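Local coordinates for protein putative glycoside hydrolase (Bacteroides thetaiotaomicron VPI-5482, PDB 3HBZ) that probably takes part in carbohydrate metabolism, as a calcium-binding protein classed as a putative glycoside hydrolase, at residues 173-177 / 321-325; 219-225 / 236-240. All blocks are in the same frame, centred on the assembly; numbering follows the deposited sequence.

Both contacts lie among loops on one side of a large antiparallel beta fold, consistent with a galactose-binding-like sandwich, with their centres about 13 Å apart. Along the chain the order is 173-177, 219-225, 236-240 and 321-325, so interaction 1 brackets interaction 2. Interaction 1 joins the loop leading into strand 177-183 to the one preceding strand 328-338; interaction 2 joins the end of strand 210-220 to the approach to strand 240-247. They touch through 321-325: Ala324 N lies 2.9 Å from Asp237 OD2, a probable hydrogen bond, and Gly323 N packs 3.5 Å from Phe225 CZ. Three loops thus form one packed cluster, away from the metal sites.

Interaction 1: residues 173-177 / 321-325; sequences MGMPI and FNGAI
Phe321 and Ile177 carry most of this contact between two segments that are mostly loop, and their CA atoms, 5.8 Å apart, are the nearest across it. Gly174 closes helix 167-172 in a Schellman motif at phi/psi 76/19, a positive phi that glycine tolerates easily. Met175 (as selenomethionine, -125/69) then carries the chain on, and Pro176 leads into Ile177, which opens strand 177-183 at -139/162. Opposite, Phe321 adopts a left-handed backbone (63/31) and an m rotamer. Its ring takes Met175 CA over one face in a CH-pi contact, 3.9 Å from the centroid, with Gly174 O over that same face; Met175 CG comes 3.5 Å from Phe321 CZ. At the ring edge, Ile177 O is 3.4 Å from Phe321 CD1. Pro176 CD meets Phe321 CB at 3.7 Å. Ile177 (p, t) is branched enough to reach two partners: CD1 lies 3.7 Å from Gly323 N, and CG2 3.7 Å from Ile325 CG1. Gly323 turns the chain through a corner where a side chain would crowd Ile177 CD1. No hydrogen bond crosses; the packing is largely apolar. Strand 328-338 follows segment 321-325, and strands 158-165 and 225-227 lie alongside, Ile177 touching Thr163 and Thr226.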
# COMPACT_ATOMS: atom_id res chain seq x y z
N MSE A 173 17.56 -0.02 15.63
CA MSE A 173 17.65 -0.42 14.23
C MSE A 173 18.00 0.78 13.34
O MSE A 173 18.02 0.66 12.10
CB MSE A 173 16.32 -1.04 13.73
CG MSE A 173 15.90 -2.32 14.45
SE MSE A 173 17.22 -3.71 14.34
CE MSE A 173 17.07 -4.03 12.44
N GLY A 174 18.22 1.95 13.92
CA GLY A 174 18.52 3.14 13.12
C GLY A 174 17.27 3.69 12.48
O GLY A 174 17.37 4.41 11.50
N MSE A 175 16.09 3.32 13.01
CA MSE A 175 14.79 3.75 12.49
C MSE A 175 13.94 4.42 13.60
O MSE A 175 12.94 3.87 14.01
CB MSE A 175 14.10 2.51 11.92
CG MSE A 175 14.85 1.87 10.76
SE MSE A 175 14.03 0.21 10.16
CE MSE A 175 12.26 0.92 9.68
N PRO A 176 14.35 5.62 14.07
CA PRO A 176 13.77 6.19 15.31
C PRO A 176 12.36 6.76 15.21
O PRO A 176 11.70 6.94 16.25
CB PRO A 176 14.77 7.26 15.72
CG PRO A 176 15.47 7.67 14.37
CD PRO A 176 15.42 6.45 13.49
N ILE A 177 11.85 6.98 14.02
CA ILE A 177 10.49 7.48 13.83
C ILE A 177 9.85 6.75 12.67
O ILE A 177 10.55 6.09 11.89
CB ILE A 177 10.45 9.00 13.56
CG1 ILE A 177 11.14 9.32 12.24
CG2 ILE A 177 11.05 9.86 14.78
CD1 ILE A 177 10.95 10.81 11.76
N PHE A 321 13.91 8.93 8.10
CA PHE A 321 13.91 9.26 9.53
C PHE A 321 14.19 10.72 9.87
O PHE A 321 14.73 11.05 10.91
CB PHE A 321 14.78 8.23 10.29
CG PHE A 321 14.56 6.84 9.76
CD1 PHE A 321 13.34 6.22 9.96
CD2 PHE A 321 15.45 6.27 8.86
CE1 PHE A 321 13.06 5.00 9.35
CE2 PHE A 321 15.15 5.08 8.22
CZ PHE A 321 13.99 4.43 8.48
N ASN A 322 13.78 11.61 8.98
CA ASN A 322 13.82 13.02 9.24
C ASN A 322 12.41 13.56 9.30
O ASN A 322 11.67 13.50 8.31
CB ASN A 322 14.61 13.71 8.14
CG ASN A 322 16.00 13.17 8.05
OD1 ASN A 322 16.54 12.66 9.02
ND2 ASN A 322 16.60 13.27 6.88
N GLY A 323 12.04 14.11 10.45
CA GLY A 323 10.63 14.47 10.66
C GLY A 323 10.34 14.81 12.09
O GLY A 323 11.22 14.73 12.92
N ALA A 324 9.11 15.19 12.39
CA ALA A 324 8.74 15.49 13.77
C ALA A 324 7.67 14.53 14.27
O ALA A 324 6.61 14.37 13.64
CB ALA A 324 8.26 16.94 13.89
N ILE A 325 7.90 13.94 15.42
CA ILE A 325 6.90 13.10 16.01
C ILE A 325 5.69 13.97 16.25
O ILE A 325 5.81 15.09 16.70
CB ILE A 325 7.39 12.50 17.30
CG1 ILE A 325 8.51 11.49 16.98
CG2 ILE A 325 6.22 11.82 18.09
CD1 ILE A 325 9.38 11.14 18.27

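Interaction 2: residues 219-225 / 236-240; sequences YKAGDQF and RDICD
A sulfur-aromatic contact and two water bridges lie across the stem of a connection between strands 210-220 and 240-247 of the antiparallel beta fold; the excursion goes on through the short strands 225-227 and 230-231. The segments run past each other in opposite directions, with CA separations of 7.4 Å for Tyr219-Cys239, 5.2 Å for Ala221-Asp237 and 6.2 Å for Phe225-Arg236, and no direct hydrogen bond joins them. Tyr219, next to last in strand 210-220, is extended (-151/136), its chi1 t. The flat ring suits the buried Cys239 (chi1 p), whose SG sits 4.2 Å from the ring centroid, 20° off the normal, and whose CB makes a CH-pi contact 4.0 Å from the same centroid. Ile238 CD1 packs 3.8 Å from Tyr219 CE2, and the tyrosine hydroxyl is hydrogen-bonded to Ser314 O. Small Ala221 lets the chains approach closely, its CB 4.0 Å from Asp237 CB. Asp237 (chi1 t) is buried but well satisfied: OD2 is hydrogen-bonded to Ser327 OG, Ser315 OG and Ala324 N, and OD1 weakly accepts from Ile238 N. Phe225 brings the edge of its ring to Asp237 N, CD2 being 3.7 Å away. Long Arg236, chi2 near 95°, folds its guanidinium over Ala221, with NE 3.9 Å from Ala221 CB, and NE also forms a salt bridge with Glu277. Water 1 donates to Gly222 O (2.7 Å) and accepts from Asp237 N (2.9 Å), while water 2 sits 2.7 Å from both Asp223 OD1 and Arg236 NH1.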
# COMPACT_ATOMS: atom_id res chain seq x y z
N TYR A 219 -3.14 19.90 7.92
CA TYR A 219 -1.80 19.52 8.36
C TYR A 219 -1.31 20.34 9.54
O TYR A 219 -1.44 21.56 9.56
CB TYR A 219 -0.79 19.62 7.21
CG TYR A 219 0.61 19.13 7.59
CD1 TYR A 219 0.85 17.78 7.75
CD2 TYR A 219 1.67 20.01 7.80
CE1 TYR A 219 2.09 17.28 8.10
CE2 TYR A 219 2.98 19.52 8.18
CZ TYR A 219 3.15 18.16 8.35
OH TYR A 219 4.36 17.60 8.64
N LYS A 220 -0.71 19.63 10.50
CA LYS A 220 -0.01 20.25 11.63
C LYS A 220 1.36 19.54 11.80
O LYS A 220 1.42 18.34 11.86
CB LYS A 220 -0.85 20.11 12.88
CG LYS A 220 -0.28 20.80 14.15
CD LYS A 220 -1.31 20.85 15.27
N ALA A 221 2.45 20.30 11.78
CA ALA A 221 3.78 19.76 12.01
C ALA A 221 3.91 19.45 13.48
O ALA A 221 3.36 20.16 14.30
CB ALA A 221 4.84 20.77 11.62
N GLY A 222 4.68 18.43 13.82
CA GLY A 222 5.06 18.19 15.20
C GLY A 222 6.01 19.26 15.69
O GLY A 222 6.67 19.93 14.89
N ASP A 223 6.10 19.37 17.00
CA ASP A 223 6.85 20.41 17.74
C ASP A 223 8.35 20.40 17.51
O ASP A 223 8.96 21.44 17.40
CB ASP A 223 6.63 20.23 19.26
CG ASP A 223 5.18 20.48 19.70
OD1 ASP A 223 4.42 21.17 18.97
OD2 ASP A 223 4.81 20.00 20.80
N GLN A 224 8.95 19.22 17.42
CA GLN A 224 10.39 19.09 17.40
C GLN A 224 10.82 18.21 16.25
O GLN A 224 10.58 17.01 16.23
CB GLN A 224 10.86 18.49 18.74
CG GLN A 224 12.37 18.30 18.88
CD GLN A 224 13.16 19.59 18.66
OE1 GLN A 224 13.10 20.53 19.47
NE2 GLN A 224 13.91 19.64 17.55
N PHE A 225 11.41 18.84 15.25
CA PHE A 225 11.95 18.13 14.14
C PHE A 225 13.21 17.39 14.57
O PHE A 225 14.07 17.97 15.27
CB PHE A 225 12.30 19.12 13.03
CG PHE A 225 12.52 18.47 11.70
CD1 PHE A 225 13.77 17.98 11.33
CD2 PHE A 225 11.48 18.40 10.78
CE1 PHE A 225 13.96 17.37 10.08
CE2 PHE A 225 11.66 17.82 9.53
CZ PHE A 225 12.91 17.31 9.18
N ARG A 236 11.06 22.91 10.13
CA ARG A 236 9.67 22.60 10.44
C ARG A 236 9.22 21.47 9.51
O ARG A 236 9.60 21.44 8.35
CB ARG A 236 8.82 23.85 10.32
CG ARG A 236 7.49 23.77 11.00
CD ARG A 236 7.44 24.35 12.44
NE ARG A 236 6.04 24.23 12.88
CZ ARG A 236 5.59 23.74 14.04
NH1 ARG A 236 6.37 23.38 15.04
NH2 ARG A 236 4.27 23.65 14.20
N ASP A 237 8.51 20.47 10.04
CA ASP A 237 8.13 19.33 9.23
C ASP A 237 7.09 19.76 8.18
O ASP A 237 6.46 20.83 8.32
CB ASP A 237 7.57 18.22 10.14
CG ASP A 237 7.72 16.81 9.56
OD1 ASP A 237 8.24 16.61 8.43
OD2 ASP A 237 7.27 15.86 10.28
N ILE A 238 6.96 18.97 7.12
CA ILE A 238 5.90 19.18 6.13
C ILE A 238 5.51 17.83 5.58
O ILE A 238 6.31 16.89 5.62
CB ILE A 238 6.34 20.18 4.98
CG1 ILE A 238 5.14 20.77 4.22
CG2 ILE A 238 7.38 19.50 4.00
CD1 ILE A 238 4.04 21.49 5.11
N CYS A 239 4.26 17.71 5.14
CA CYS A 239 3.75 16.53 4.48
C CYS A 239 4.20 16.44 3.03
O CYS A 239 4.76 17.42 2.47
CB CYS A 239 2.23 16.55 4.53
SG CYS A 239 1.52 18.03 3.78
N ASP A 240 3.96 15.28 2.42
CA ASP A 240 4.10 15.10 0.96
C ASP A 240 2.87 14.37 0.45
O ASP A 240 2.28 13.51 1.14
CB ASP A 240 5.38 14.32 0.62
CG ASP A 240 5.91 14.60 -0.79
OD1 ASP A 240 5.34 15.39 -1.57
OD2 ASP A 240 6.92 13.98 -1.10
O HOH W 1 8.48 20.26 12.95
O HOH W 2 4.98 23.24 17.37